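Local coordinates for homoserine dehydrogenase (Staphylococcus aureus M1064, PDB 4PG7), which catalyses the NAD(P)-dependent interconversion of aspartate semialdehyde and homoserine, a hydride-transfer step of the aspartic acid pathway, at residues S425-E428 with L429-H433; L186-M189 with T190-T194. One frame throughout, in Å; residues are numbered along the deposited sequence.

Contact 1. Residues S425-E428 with L429-H433; sequences SPEE and LITKH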
loop_
_atom_site.group_PDB
_atom_site.type_symbol
_atom_site.label_atom_id
_atom_site.label_comp_id
_atom_site.label_asym_id
_atom_site.label_seq_id
_atom_site.Cartn_x
_atom_site.Cartn_y
_atom_site.Cartn_z
ATOM N N SER A 425 -24.861 -13.636 -14.171
ATOM C CA SER A 425 -25.080 -14.863 -13.406
ATOM C C SER A 425 -25.907 -15.863 -14.202
ATOM O O SER A 425 -26.934 -15.511 -14.749
ATOM C CB SER A 425 -25.757 -14.579 -12.074
ATOM O OG SER A 425 -25.970 -15.783 -11.337
ATOM N N PRO A 426 -25.436 -17.121 -14.283
ATOM C CA PRO A 426 -26.221 -18.177 -14.886
ATOM C C PRO A 426 -27.251 -18.808 -13.943
ATOM O O PRO A 426 -27.802 -19.866 -14.266
ATOM C CB PRO A 426 -25.154 -19.216 -15.232
ATOM C CG PRO A 426 -24.198 -19.093 -14.121
ATOM C CD PRO A 426 -24.153 -17.635 -13.784
ATOM N N GLU A 427 -27.481 -18.213 -12.781
ATOM C CA GLU A 427 -28.349 -18.823 -11.775
ATOM C C GLU A 427 -29.777 -19.082 -12.293
ATOM O O GLU A 427 -30.304 -20.168 -12.113
ATOM C CB GLU A 427 -28.385 -17.985 -10.482
ATOM C CG GLU A 427 -29.444 -18.442 -9.492
ATOM C CD GLU A 427 -29.237 -17.935 -8.073
ATOM O OE1 GLU A 427 -28.340 -17.099 -7.826
ATOM O OE2 GLU A 427 -29.995 -18.405 -7.187
ATOM N N GLU A 428 -30.398 -18.090 -12.903
ATOM C CA GLU A 428 -31.779 -18.243 -13.378
ATOM C C GLU A 428 -31.859 -19.275 -14.470
ATOM O O GLU A 428 -32.758 -20.097 -14.507
ATOM C CB GLU A 428 -32.299 -16.917 -13.929
ATOM C CG GLU A 428 -32.580 -15.877 -12.846
ATOM C CD GLU A 428 -33.524 -14.782 -13.317
ATOM O OE1 GLU A 428 -33.808 -13.885 -12.489
ATOM O OE2 GLU A 428 -33.980 -14.800 -14.497
ATOM N N LEU A 429 -30.890 -19.216 -15.365
ATOM C CA LEU A 429 -30.815 -20.136 -16.450
ATOM C C LEU A 429 -30.708 -21.596 -15.957
ATOM O O LEU A 429 -31.428 -22.488 -16.416
ATOM C CB LEU A 429 -29.610 -19.758 -17.317
ATOM C CG LEU A 429 -29.249 -20.743 -18.404
ATOM C CD1 LEU A 429 -30.343 -20.779 -19.463
ATOM C CD2 LEU A 429 -27.923 -20.319 -19.021
ATOM N N ILE A 430 -29.801 -21.820 -15.025
ATOM C CA ILE A 430 -29.589 -23.160 -14.464
ATOM C C ILE A 430 -30.861 -23.628 -13.741
ATOM O O ILE A 430 -31.241 -24.794 -13.847
ATOM C CB ILE A 430 -28.338 -23.177 -13.578
ATOM C CG1 ILE A 430 -27.102 -23.033 -14.476
ATOM C CG2 ILE A 430 -28.218 -24.470 -12.779
ATOM C CD1 ILE A 430 -25.826 -22.670 -13.759
ATOM N N THR A 431 -31.515 -22.699 -13.053
ATOM C CA THR A 431 -32.784 -22.955 -12.358
ATOM C C THR A 431 -33.900 -23.352 -13.315
ATOM O O THR A 431 -34.588 -24.343 -13.071
ATOM C CB THR A 431 -33.188 -21.729 -11.506
ATOM O OG1 THR A 431 -32.203 -21.531 -10.489
ATOM C CG2 THR A 431 -34.547 -21.918 -10.850
ATOM N N LYS A 432 -34.042 -22.647 -14.443
ATOM C CA LYS A 432 -35.079 -23.010 -15.404
ATOM C C LYS A 432 -34.814 -24.342 -16.111
ATOM O O LYS A 432 -35.741 -24.946 -16.654
ATOM C CB LYS A 432 -35.383 -21.856 -16.384
ATOM C CG LYS A 432 -34.325 -21.628 -17.440
ATOM C CD LYS A 432 -34.862 -21.156 -18.802
ATOM C CE LYS A 432 -34.166 -19.896 -19.305
ATOM N NZ LYS A 432 -34.450 -19.646 -20.752
ATOM N N HIS A 433 -33.562 -24.796 -16.117
ATOM C CA HIS A 433 -33.218 -26.146 -16.588
ATOM C C HIS A 433 -33.334 -27.244 -15.519
ATOM O O HIS A 433 -32.843 -28.350 -15.699
ATOM C CB HIS A 433 -31.824 -26.152 -17.225
ATOM C CG HIS A 433 -31.841 -25.660 -18.634
ATOM N ND1 HIS A 433 -32.248 -26.449 -19.678
ATOM C CD2 HIS A 433 -31.629 -24.433 -19.153
ATOM C CE1 HIS A 433 -32.233 -25.747 -20.795
ATOM N NE2 HIS A 433 -31.855 -24.521 -20.503
HETATM O O HOH W 1 -29.059 -16.851 -15.829
HETATM O O HOH W 2 -32.182 -19.615 -7.705
#
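Thr431 sets OG1 opposite its carbonyl carbon and beside its backbone N (chi1 -64°), which tips the hydroxyl back one helical turn onto Glu427; Ile430 puts CG1 in the same position (chi1 -70°) and, with chi2 at 165°, lays CD1 beside the Pro426 ring. Glu427 O accepts twice from Thr431: OG1 donates at 2.8 Å from above the carbonyl plane, while the backbone N donates at 3.0 Å from the other face. The extended side chain of Glu427 reaches the same hydroxyl through a water, which donates to OE2 at 2.6 Å and only weakly to Thr431 OG1. Pro426 is the N-cap of helix 427-432, and its carbonyl starts the helical ladder: Pro426 O accepts from Ile430 N at 2.9 Å. The preceding turn is an ST turn in which Ser425 OG accepts from Glu427 N at 3.2 Å. A second water links that turn to the helix, donating to Ser425 O and accepting from Leu429 N. On the inner side, Ile430 CD1 lies 3.8 Å from Pro426 CB, the two side chains running side by side in one direction. Phe377 and Val379 of strand 375-382 back Pro426, and Ile430 packs on Leu395, Ile398 and Val437. This places the short helix over the sheet of the C-terminal domain, consistent with an ACT-type arrangement. The chemistry is that of an amphipathic helix start: ST turn, water and threonine hydroxyl supplement the first-turn backbone bonds, while proline and isoleucine supply the apolar underside.

Contact 2. Residues L186-M189 with T190-T194; sequences LSKM and TKEQT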
loop_
_atom_site.group_PDB
_atom_site.type_symbol
_atom_site.label_atom_id
_atom_site.label_comp_id
_atom_site.label_asym_id
_atom_site.label_seq_id
_atom_site.Cartn_x
_atom_site.Cartn_y
_atom_site.Cartn_z
ATOM N N LEU A 186 -12.700 -16.715 8.300
ATOM C CA LEU A 186 -12.469 -17.517 7.089
ATOM C C LEU A 186 -11.081 -18.192 7.089
ATOM O O LEU A 186 -10.946 -19.329 6.647
ATOM C CB LEU A 186 -12.688 -16.690 5.833
ATOM C CG LEU A 186 -14.134 -16.255 5.559
ATOM C CD1 LEU A 186 -14.192 -15.325 4.365
ATOM C CD2 LEU A 186 -15.019 -17.447 5.327
ATOM N N SER A 187 -10.065 -17.484 7.569
ATOM C CA SER A 187 -8.718 -18.054 7.698
ATOM C C SER A 187 -8.703 -19.242 8.659
ATOM O O SER A 187 -8.092 -20.258 8.389
ATOM C CB SER A 187 -7.721 -16.992 8.168
ATOM O OG SER A 187 -7.553 -16.001 7.167
ATOM N N LYS A 188 -9.395 -19.096 9.780
ATOM C CA LYS A 188 -9.485 -20.170 10.767
ATOM C C LYS A 188 -10.171 -21.410 10.188
ATOM O O LYS A 188 -9.669 -22.523 10.338
ATOM C CB LYS A 188 -10.248 -19.661 11.982
ATOM C CG LYS A 188 -10.337 -20.651 13.133
ATOM C CD LYS A 188 -9.019 -20.820 13.871
ATOM C CE LYS A 188 -8.652 -19.596 14.695
ATOM N NZ LYS A 188 -7.532 -19.910 15.616
ATOM N N MET A 189 -11.308 -21.208 9.522
ATOM C CA MET A 189 -12.029 -22.303 8.895
ATOM C C MET A 189 -11.115 -23.011 7.932
ATOM O O MET A 189 -11.024 -24.244 7.914
ATOM C CB MET A 189 -13.265 -21.797 8.150
ATOM C CG MET A 189 -14.369 -21.267 9.035
ATOM S SD MET A 189 -15.738 -20.539 8.115
ATOM C CE MET A 189 -16.402 -22.009 7.352
ATOM N N THR A 190 -10.414 -22.216 7.138
ATOM C CA THR A 190 -9.568 -22.743 6.093
ATOM C C THR A 190 -8.351 -23.505 6.650
ATOM O O THR A 190 -8.108 -24.648 6.266
ATOM C CB THR A 190 -9.096 -21.623 5.161
ATOM O OG1 THR A 190 -10.239 -20.934 4.615
ATOM C CG2 THR A 190 -8.198 -22.186 4.045
ATOM N N LYS A 191 -7.595 -22.869 7.535
ATOM C CA LYS A 191 -6.340 -23.453 8.020
ATOM C C LYS A 191 -6.558 -24.583 9.020
ATOM O O LYS A 191 -5.827 -25.574 8.992
ATOM C CB LYS A 191 -5.463 -22.398 8.682
ATOM C CG LYS A 191 -4.945 -21.343 7.734
ATOM C CD LYS A 191 -4.025 -20.395 8.489
ATOM C CE LYS A 191 -4.265 -18.933 8.149
ATOM N NZ LYS A 191 -3.923 -18.095 9.337
ATOM N N GLU A 192 -7.557 -24.438 9.885
ATOM C CA GLU A 192 -7.792 -25.419 10.942
ATOM C C GLU A 192 -8.965 -26.375 10.669
ATOM O O GLU A 192 -9.217 -27.286 11.447
ATOM C CB GLU A 192 -7.943 -24.695 12.279
ATOM C CG GLU A 192 -6.593 -24.133 12.728
ATOM C CD GLU A 192 -6.661 -23.309 13.992
ATOM O OE1 GLU A 192 -7.367 -23.719 14.940
ATOM O OE2 GLU A 192 -5.992 -22.246 14.033
ATOM N N GLN A 193 -9.637 -26.199 9.539
ATOM C CA GLN A 193 -10.710 -27.091 9.114
ATOM C C GLN A 193 -11.833 -27.169 10.133
ATOM O O GLN A 193 -12.247 -28.235 10.546
ATOM C CB GLN A 193 -10.156 -28.482 8.760
ATOM C CG GLN A 193 -9.224 -28.453 7.563
ATOM C CD GLN A 193 -9.992 -28.224 6.274
ATOM O OE1 GLN A 193 -10.846 -29.022 5.919
ATOM N NE2 GLN A 193 -9.718 -27.116 5.590
ATOM N N THR A 194 -12.329 -26.003 10.528
ATOM C CA THR A 194 -13.436 -25.914 11.463
ATOM C C THR A 194 -14.661 -25.422 10.739
ATOM O O THR A 194 -14.559 -24.807 9.678
ATOM C CB THR A 194 -13.094 -24.950 12.626
ATOM O OG1 THR A 194 -12.988 -23.613 12.135
ATOM C CG2 THR A 194 -11.772 -25.309 13.245
#
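Lys188 and Glu192, one turn apart near the end of helix 180-192, form a salt bridge: NZ meets OE2 at 3.2 Å on the syn side, 34° out of the carboxylate plane. The lysine reaches it by folding at chi2 and chi3 (73° and 71°), which brings its CD 3.3 Å from Glu192 OE2, so methylene as well as ammonium lies against the carboxylate. Leu186 O is gripped twice by Thr190, through OG1 at 2.7 Å and through the backbone N at 3.0 Å, from opposite faces of the carbonyl. Backbone bonds of Lys191 N to Ser187 O and Glu192 N to Lys188 O continue the helix. At its end Gln193 turns to positive phi, and Gln193 N and Thr194 N both make weak bonds to Met189 O. Gln193 NE2 reaches back to Thr190 O at 3.0 Å, while its OE1 accepts from Asn257. Lys191 CE passes 4.0 Å from Ser187 CB on the way to a salt bridge with Asp299; Ser187 OG itself bonds Glu298. Met189 CG lies 3.6 Å from Thr194 O, and Met189 packs on Ala199 of helix 196-205 and Ile256 of helix 253-262. Where the regular ladder weakens, the glutamine amide thus takes up the carbonyl of Thr190, and the Lys188-Glu192 pairing is probably only partly electrostatic.

Contact 2 comes first along the chain, in the central part of the enzyme, and contact 1 follows in the C-terminal domain; their centres are 31 Å apart and their nearest atoms about 19 Å, so they do not touch. Bound lysine relates the two: it lies about 8 Å from the Glu427 side chain of contact 1 and about 10 Å from the Met189 side chain of contact 2. Its pocket, formed by Arg246, Gly250, Thr252, Asp438 and Lys439, includes none of the residues of either contact. Both approach it through neighbours: Glu427 packs on Val437, just before Asp438, and Leu186 packs on Val251, between Gly250 and Thr252.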